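Local structure of Bd0816 (Bdellovibrio bacteriovorus HD100, 5CER) at residues A[141-154]-A[168-180]. The protein is probably a serine-type D-Ala-D-Ala carboxypeptidase of the peptidase S13 family, acting on the peptide stems of peptidoglycan. The protein carries 2 engineered substitutions. Sequence-based numbering, arbitrary orientation.
Sequences LKESFSTAINRAMY and MLEKPTIEVRNIS
Y154 OH donates to L169 O at 2.8 Å, and the carbonyl oxygen lies at the edge of the phenol ring, in its plane. CG of Y154 is anti to the backbone N (chi1 -175°), which sends the ring from helix 151-163 toward loop 168-172. M168 CE packs 3.6 Å from Y154 CZ, and P172 CD lies 3.5 Å from the same carbon. Y85 of helix 81-93 also meets this ring. R151 reaches the same loop with a chain bent at chi2 and chi3. K171 CD sits over the centre of one guanidinium face, 3.6 Å above the plane, while I149 CG2 covers the rim of the opposite face. Further along, residues 141-145 of helix 130-145 run antiparallel (172°) to residues 175-180 of edge strand 175-181 in the mixed sheet. L141 CD1 meets I179 CG2 on the strand at 3.7 Å. F145 CE1 meets CG2 of I174, which leads into it. S146 OG donates to L141 O (2.8 Å) in its own segment and makes only van der Waals contact with V176 CB and I179 CD1. One sound bond from Y154 and a weak one, R151 NH2 to P172 O (3.1 Å, 133° at the hydrogen), thus tie the loop to the start of helix 151-163, while apolar contact holds the strand half.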
ATOM      1  N   LEU A 141       6.312   7.730 -23.812  1.00 36.57           N
ATOM      2  CA  LEU A 141       6.351   7.036 -25.089  1.00 37.59           C
ATOM      3  C   LEU A 141       7.774   6.971 -25.679  1.00 38.49           C
ATOM      4  O   LEU A 141       8.242   5.921 -26.133  1.00 38.45           O
ATOM      5  CB  LEU A 141       5.384   7.669 -26.107  1.00 37.88           C
ATOM      6  CG  LEU A 141       3.893   7.436 -25.862  1.00 37.33           C
ATOM      7  CD1 LEU A 141       3.021   8.322 -26.755  1.00 37.70           C
ATOM      8  CD2 LEU A 141       3.525   5.975 -26.032  1.00 36.32           C
ATOM      9  N   LYS A 142       8.444   8.100 -25.662  1.00 40.01           N
ATOM     10  CA  LYS A 142       9.740   8.231 -26.294  1.00 42.44           C
ATOM     11  C   LYS A 142      10.829   7.506 -25.529  1.00 42.23           C
ATOM     12  O   LYS A 142      11.629   6.783 -26.126  1.00 45.08           O
ATOM     13  CB  LYS A 142      10.083   9.711 -26.416  1.00 45.67           C
ATOM     14  CG  LYS A 142      10.772  10.080 -27.679  1.00 49.57           C
ATOM     15  CD  LYS A 142      11.400  11.461 -27.573  1.00 53.73           C
ATOM     16  CE  LYS A 142      10.643  12.412 -28.485  1.00 56.26           C
ATOM     17  NZ  LYS A 142      11.206  12.367 -29.865  1.00 58.58           N
ATOM     18  N   GLU A 143      10.860   7.697 -24.214  1.00 40.45           N
ATOM     19  CA  GLU A 143      11.923   7.181 -23.381  1.00 40.66           C
ATOM     20  C   GLU A 143      11.728   5.749 -22.914  1.00 39.08           C
ATOM     21  O   GLU A 143      12.721   5.073 -22.630  1.00 38.50           O
ATOM     22  CB  GLU A 143      12.141   8.105 -22.160  1.00 42.07           C
ATOM     23  CG  GLU A 143      12.678   9.471 -22.571  1.00 44.03           C
ATOM     24  CD  GLU A 143      12.877  10.463 -21.420  1.00 45.74           C
ATOM     25  OE1 GLU A 143      12.460  10.203 -20.269  1.00 45.25           O
ATOM     26  OE2 GLU A 143      13.477  11.519 -21.695  1.00 47.74           O
ATOM     27  N   SER A 144      10.472   5.309 -22.762  1.00 37.25           N
ATOM     28  CA  SER A 144      10.182   3.996 -22.120  1.00 36.09           C
ATOM     29  C   SER A 144       9.461   3.017 -23.019  1.00 35.03           C
ATOM     30  O   SER A 144       9.957   1.906 -23.209  1.00 34.59           O
ATOM     31  CB  SER A 144       9.388   4.185 -20.831  1.00 35.62           C
ATOM     32  OG  SER A 144      10.035   5.081 -19.937  1.00 37.15           O
ATOM     33  N   PHE A 145       8.308   3.430 -23.582  1.00 35.24           N
ATOM     34  CA  PHE A 145       7.538   2.589 -24.522  1.00 33.87           C
ATOM     35  C   PHE A 145       8.348   2.172 -25.781  1.00 34.26           C
ATOM     36  O   PHE A 145       8.204   1.041 -26.245  1.00 34.62           O
ATOM     37  CB  PHE A 145       6.244   3.280 -24.962  1.00 33.39           C
ATOM     38  CG  PHE A 145       5.320   2.394 -25.761  1.00 32.06           C
ATOM     39  CD1 PHE A 145       5.496   2.199 -27.122  1.00 31.59           C
ATOM     40  CD2 PHE A 145       4.285   1.726 -25.128  1.00 31.69           C
ATOM     41  CE1 PHE A 145       4.634   1.382 -27.834  1.00 31.51           C
ATOM     42  CE2 PHE A 145       3.436   0.877 -25.830  1.00 29.89           C
ATOM     43  CZ  PHE A 145       3.595   0.721 -27.172  1.00 30.32           C
ATOM     44  N   SER A 146       9.187   3.067 -26.299  1.00 34.61           N
ATOM     45  CA  SER A 146       9.956   2.845 -27.526  1.00 35.15           C
ATOM     46  C   SER A 146      11.371   2.305 -27.340  1.00 36.65           C
ATOM     47  O   SER A 146      12.017   1.949 -28.322  1.00 38.38           O
ATOM     48  CB  SER A 146      10.132   4.161 -28.245  1.00 35.83           C
ATOM     49  OG  SER A 146       8.900   4.718 -28.581  1.00 36.01           O
ATOM     50  N   THR A 147      11.886   2.272 -26.121  1.00 36.99           N
ATOM     51  CA  THR A 147      13.262   1.825 -25.914  1.00 38.83           C
ATOM     52  C   THR A 147      13.311   0.303 -25.770  1.00 37.56           C
ATOM     53  O   THR A 147      12.267  -0.355 -25.647  1.00 35.03           O
ATOM     54  CB  THR A 147      13.932   2.543 -24.711  1.00 41.14           C
ATOM     55  OG1 THR A 147      13.033   2.590 -23.595  1.00 40.10           O
ATOM     56  CG2 THR A 147      14.360   3.970 -25.059  1.00 42.00           C
ATOM     57  N   ALA A 148      14.529  -0.243 -25.762  1.00 38.80           N
ATOM     58  CA  ALA A 148      14.753  -1.667 -25.453  1.00 38.96           C
ATOM     59  C   ALA A 148      13.962  -2.108 -24.214  1.00 37.82           C
ATOM     60  O   ALA A 148      14.042  -1.454 -23.157  1.00 38.68           O
ATOM     61  CB  ALA A 148      16.219  -1.941 -25.231  1.00 40.92           C
ATOM     62  N   ILE A 149      13.173  -3.173 -24.352  1.00 36.21           N
ATOM     63  CA  ILE A 149      12.425  -3.710 -23.228  1.00 35.86           C
ATOM     64  C   ILE A 149      13.393  -4.238 -22.141  1.00 37.76           C
ATOM     65  O   ILE A 149      14.376  -4.919 -22.457  1.00 38.86           O
ATOM     66  CB  ILE A 149      11.419  -4.799 -23.671  1.00 34.81           C
ATOM     67  CG1 ILE A 149      10.320  -4.150 -24.508  1.00 33.11           C
ATOM     68  CG2 ILE A 149      10.802  -5.516 -22.450  1.00 34.22           C
ATOM     69  CD1 ILE A 149       9.269  -5.096 -25.017  1.00 31.67           C
ATOM     70  N   ASN A 150      13.090  -3.933 -20.869  1.00 37.62           N
ATOM     71  CA  ASN A 150      13.809  -4.511 -19.734  1.00 39.49           C
ATOM     72  C   ASN A 150      13.474  -5.988 -19.675  1.00 39.70           C
ATOM     73  O   ASN A 150      12.362  -6.364 -19.285  1.00 37.45           O
ATOM     74  CB  ASN A 150      13.392  -3.799 -18.450  1.00 39.29           C
ATOM     75  CG  ASN A 150      14.176  -4.242 -17.227  1.00 41.30           C
ATOM     76  OD1 ASN A 150      14.281  -5.446 -16.903  1.00 41.45           O
ATOM     77  ND2 ASN A 150      14.670  -3.272 -16.497  1.00 42.62           N
ATOM     78  N   ARG A 151      14.432  -6.814 -20.085  1.00 42.40           N
ATOM     79  CA  ARG A 151      14.232  -8.283 -20.128  1.00 44.35           C
ATOM     80  C   ARG A 151      13.805  -8.921 -18.802  1.00 42.93           C
ATOM     81  O   ARG A 151      12.856  -9.719 -18.781  1.00 40.41           O
ATOM     82  CB  ARG A 151      15.475  -9.016 -20.701  1.00 48.80           C
ATOM     83  CG  ARG A 151      15.498  -9.161 -22.226  1.00 51.60           C
ATOM     84  CD  ARG A 151      14.167  -9.712 -22.759  1.00 52.85           C
ATOM     85  NE  ARG A 151      13.527  -8.873 -23.764  1.00 54.07           N
ATOM     86  CZ  ARG A 151      12.255  -9.013 -24.178  1.00 58.72           C
ATOM     87  NH1 ARG A 151      11.449  -9.950 -23.665  1.00 57.65           N
ATOM     88  NH2 ARG A 151      11.775  -8.199 -25.133  1.00 57.08           N
ATOM     89  N   ALA A 152      14.467  -8.534 -17.711  1.00 43.98           N
ATOM     90  CA  ALA A 152      14.149  -9.086 -16.393  1.00 44.93           C
ATOM     91  C   ALA A 152      12.726  -8.715 -15.941  1.00 42.95           C
ATOM     92  O   ALA A 152      11.980  -9.581 -15.450  1.00 42.54           O
ATOM     93  CB  ALA A 152      15.187  -8.669 -15.371  1.00 47.16           C
ATOM     94  N   MET A 153      12.339  -7.449 -16.127  1.00 42.33           N
ATOM     95  CA  MET A 153      11.004  -7.000 -15.749  1.00 41.41           C
ATOM     96  C   MET A 153       9.905  -7.565 -16.585  1.00 38.63           C
ATOM     97  O   MET A 153       8.881  -7.985 -16.045  1.00 38.46           O
ATOM     98  CB  MET A 153      10.922  -5.487 -15.703  1.00 43.58           C
ATOM     99  CG  MET A 153      11.683  -5.029 -14.518  1.00 48.71           C
ATOM    100  SD  MET A 153      11.491  -3.419 -13.865  1.00 56.77           S
ATOM    101  CE  MET A 153       9.867  -3.631 -13.121  1.00 53.86           C
ATOM    102  N   TYR A 154      10.090  -7.567 -17.897  1.00 37.35           N
ATOM    103  CA  TYR A 154       9.111  -8.209 -18.782  1.00 35.73           C
ATOM    104  C   TYR A 154       8.871  -9.688 -18.374  1.00 36.15           C
ATOM    105  O   TYR A 154       7.750 -10.179 -18.345  1.00 33.27           O
ATOM    106  CB  TYR A 154       9.559  -8.137 -20.246  1.00 35.12           C
ATOM    107  CG  TYR A 154       8.506  -8.689 -21.190  1.00 33.21           C
ATOM    108  CD1 TYR A 154       8.428 -10.061 -21.455  1.00 33.29           C
ATOM    109  CD2 TYR A 154       7.588  -7.844 -21.807  1.00 30.62           C
ATOM    110  CE1 TYR A 154       7.449 -10.572 -22.284  1.00 32.14           C
ATOM    111  CE2 TYR A 154       6.590  -8.360 -22.614  1.00 30.12           C
ATOM    112  CZ  TYR A 154       6.523  -9.719 -22.860  1.00 30.28           C
ATOM    113  OH  TYR A 154       5.553 -10.208 -23.668  1.00 28.78           O
ATOM    114  N   MET A 168       1.234 -14.155 -22.880  1.00 32.32           N
ATOM    115  CA  MET A 168       2.130 -13.133 -23.422  1.00 31.36           C
ATOM    116  C   MET A 168       3.271 -13.822 -24.143  1.00 30.99           C
ATOM    117  O   MET A 168       3.690 -14.910 -23.779  1.00 30.72           O
ATOM    118  CB  MET A 168       2.719 -12.275 -22.320  1.00 31.73           C
ATOM    119  CG  MET A 168       1.692 -11.489 -21.522  1.00 31.90           C
ATOM    120  SD  MET A 168       2.458 -10.582 -20.148  1.00 32.39           S
ATOM    121  CE  MET A 168       3.420  -9.341 -21.003  1.00 30.99           C
ATOM    122  N   LEU A 169       3.767 -13.184 -25.205  1.00 30.96           N
ATOM    123  CA  LEU A 169       4.913 -13.726 -25.948  1.00 32.26           C
ATOM    124  C   LEU A 169       6.163 -13.679 -25.079  1.00 32.76           C
ATOM    125  O   LEU A 169       6.289 -12.823 -24.239  1.00 30.15           O
ATOM    126  CB  LEU A 169       5.121 -12.934 -27.235  1.00 32.34           C
ATOM    127  CG  LEU A 169       4.003 -13.063 -28.268  1.00 31.91           C
ATOM    128  CD1 LEU A 169       4.110 -11.965 -29.307  1.00 31.67           C
ATOM    129  CD2 LEU A 169       4.036 -14.445 -28.932  1.00 33.60           C
ATOM    130  N   GLU A 170       7.064 -14.625 -25.282  1.00 36.61           N
ATOM    131  CA  GLU A 170       8.355 -14.593 -24.586  1.00 39.86           C
ATOM    132  C   GLU A 170       9.162 -13.311 -24.835  1.00 39.50           C
ATOM    133  O   GLU A 170       9.702 -12.730 -23.899  1.00 37.69           O
ATOM    134  CB  GLU A 170       9.242 -15.773 -24.964  1.00 43.23           C
ATOM    135  CG  GLU A 170      10.220 -16.117 -23.850  1.00 46.25           C
ATOM    136  CD  GLU A 170      11.108 -17.299 -24.172  1.00 51.11           C
ATOM    137  OE1 GLU A 170      10.742 -18.118 -25.062  1.00 53.73           O
ATOM    138  OE2 GLU A 170      12.184 -17.411 -23.523  1.00 53.96           O
ATOM    139  N   LYS A 171       9.207 -12.869 -26.085  1.00 47.21           N
ATOM    140  CA  LYS A 171      10.259 -11.928 -26.510  1.00 50.03           C
ATOM    141  C   LYS A 171       9.796 -10.947 -27.608  1.00 47.70           C
ATOM    142  O   LYS A 171      10.378 -10.875 -28.682  1.00 49.67           O
ATOM    143  CB  LYS A 171      11.540 -12.747 -26.822  1.00 55.41           C
ATOM    144  CG  LYS A 171      12.791 -12.002 -27.399  1.00 61.08           C
ATOM    145  CD  LYS A 171      13.762 -11.508 -26.312  1.00 63.73           C
ATOM    146  CE  LYS A 171      15.193 -11.031 -26.783  1.00 65.92           C
ATOM    147  NZ  LYS A 171      15.634 -11.322 -28.194  1.00 69.61           N
ATOM    148  N   PRO A 172       8.740 -10.174 -27.324  1.00 44.51           N
ATOM    149  CA  PRO A 172       8.246  -9.224 -28.301  1.00 43.70           C
ATOM    150  C   PRO A 172       9.017  -7.934 -28.303  1.00 43.17           C
ATOM    151  O   PRO A 172       9.741  -7.607 -27.331  1.00 42.88           O
ATOM    152  CB  PRO A 172       6.848  -8.933 -27.796  1.00 42.96           C
ATOM    153  CG  PRO A 172       7.003  -8.951 -26.301  1.00 41.14           C
ATOM    154  CD  PRO A 172       7.974 -10.083 -26.054  1.00 43.09           C
ATOM    155  N   THR A 173       8.926  -7.225 -29.412  1.00 43.71           N
ATOM    156  CA  THR A 173       9.517  -5.880 -29.558  1.00 43.94           C
ATOM    157  C   THR A 173       8.561  -4.967 -30.293  1.00 43.64           C
ATOM    158  O   THR A 173       7.660  -5.442 -30.969  1.00 43.40           O
ATOM    159  CB  THR A 173      10.897  -5.879 -30.300  1.00 44.53           C
ATOM    160  OG1 THR A 173      10.647  -6.054 -31.674  1.00 46.78           O
ATOM    161  CG2 THR A 173      11.856  -6.970 -29.828  1.00 44.83           C
ATOM    162  N   ILE A 174       8.816  -3.668 -30.160  1.00 43.95           N
ATOM    163  CA  ILE A 174       8.169  -2.642 -30.939  1.00 45.07           C
ATOM    164  C   ILE A 174       9.203  -1.554 -31.303  1.00 46.56           C
ATOM    165  O   ILE A 174      10.204  -1.379 -30.606  1.00 47.17           O
ATOM    166  CB  ILE A 174       6.973  -2.048 -30.161  1.00 43.47           C
ATOM    167  CG1 ILE A 174       5.974  -1.380 -31.114  1.00 44.13           C
ATOM    168  CG2 ILE A 174       7.433  -1.069 -29.098  1.00 41.73           C
ATOM    169  CD1 ILE A 174       5.143  -2.361 -31.898  1.00 44.80           C
ATOM    170  N   GLU A 175       9.003  -0.907 -32.450  1.00 48.37           N
ATOM    171  CA  GLU A 175       9.775   0.275 -32.863  1.00 49.81           C
ATOM    172  C   GLU A 175       8.764   1.360 -33.183  1.00 48.88           C
ATOM    173  O   GLU A 175       7.750   1.086 -33.823  1.00 49.47           O
ATOM    174  CB  GLU A 175      10.571  -0.003 -34.116  1.00 54.07           C
ATOM    175  CG  GLU A 175      11.865  -0.753 -33.941  1.00 57.20           C
ATOM    176  CD  GLU A 175      12.634  -0.875 -35.252  1.00 62.08           C
ATOM    177  OE1 GLU A 175      12.247  -0.275 -36.299  1.00 65.83           O
ATOM    178  OE2 GLU A 175      13.656  -1.584 -35.246  1.00 67.09           O
ATOM    179  N   VAL A 176       9.061   2.582 -32.778  1.00 47.99           N
ATOM    180  CA  VAL A 176       8.221   3.728 -33.062  1.00 48.22           C
ATOM    181  C   VAL A 176       9.099   4.862 -33.543  1.00 49.80           C
ATOM    182  O   VAL A 176      10.008   5.317 -32.858  1.00 50.79           O
ATOM    183  CB  VAL A 176       7.435   4.186 -31.818  1.00 45.88           C
ATOM    184  CG1 VAL A 176       6.464   5.311 -32.153  1.00 45.19           C
ATOM    185  CG2 VAL A 176       6.698   3.007 -31.224  1.00 44.19           C
ATOM    186  N   ARG A 177       8.838   5.302 -34.746  1.00 51.76           N
ATOM    187  CA  ARG A 177       9.591   6.379 -35.336  1.00 53.73           C
ATOM    188  C   ARG A 177       9.212   7.777 -34.835  1.00 52.44           C
ATOM    189  O   ARG A 177      10.085   8.529 -34.450  1.00 52.14           O
ATOM    190  CB  ARG A 177       9.359   6.360 -36.843  1.00 56.77           C
ATOM    191  CG  ARG A 177      10.353   7.238 -37.561  1.00 59.88           C
ATOM    192  CD  ARG A 177      10.500   6.989 -39.025  1.00 63.43           C
ATOM    193  NE  ARG A 177      11.498   5.986 -39.398  1.00 65.18           N
ATOM    194  CZ  ARG A 177      11.427   5.364 -40.557  1.00 70.04           C
ATOM    195  NH1 ARG A 177      10.481   5.724 -41.412  1.00 72.73           N
ATOM    196  NH2 ARG A 177      12.290   4.426 -40.894  1.00 73.66           N
ATOM    197  N   ASN A 178       7.938   8.143 -34.956  1.00 51.62           N
ATOM    198  CA  ASN A 178       7.469   9.474 -34.598  1.00 51.42           C
ATOM    199  C   ASN A 178       6.335   9.366 -33.631  1.00 49.15           C
ATOM    200  O   ASN A 178       5.540   8.441 -33.700  1.00 48.89           O
ATOM    201  CB  ASN A 178       7.011  10.239 -35.819  1.00 53.18           C
ATOM    202  CG  ASN A 178       8.179  10.674 -36.686  1.00 56.10           C
ATOM    203  OD1 ASN A 178       9.104  11.317 -36.223  1.00 55.71           O
ATOM    204  ND2 ASN A 178       8.147  10.309 -37.959  1.00 59.48           N
ATOM    205  N   ILE A 179       6.319  10.299 -32.708  1.00 47.98           N
ATOM    206  CA  ILE A 179       5.334  10.353 -31.656  1.00 47.50           C
ATOM    207  C   ILE A 179       4.870  11.823 -31.571  1.00 47.73           C
ATOM    208  O   ILE A 179       5.706  12.729 -31.529  1.00 48.26           O
ATOM    209  CB  ILE A 179       5.963   9.900 -30.302  1.00 46.52           C
ATOM    210  CG1 ILE A 179       6.309   8.393 -30.312  1.00 46.82           C
ATOM    211  CG2 ILE A 179       5.054  10.239 -29.134  1.00 45.42           C
ATOM    212  CD1 ILE A 179       7.511   8.024 -29.451  1.00 46.27           C
ATOM    213  N   SER A 180       3.558  12.049 -31.560  1.00 46.95           N
ATOM    214  CA  SER A 180       3.019  13.378 -31.306  1.00 46.98           C
ATOM    215  C   SER A 180       1.572  13.350 -30.868  1.00 45.75           C
ATOM    216  O   SER A 180       0.869  12.343 -31.031  1.00 45.89           O
ATOM    217  CB  SER A 180       3.165  14.272 -32.528  1.00 49.11           C
ATOM    218  OG  SER A 180       2.509  13.701 -33.625  1.00 50.57           O
TER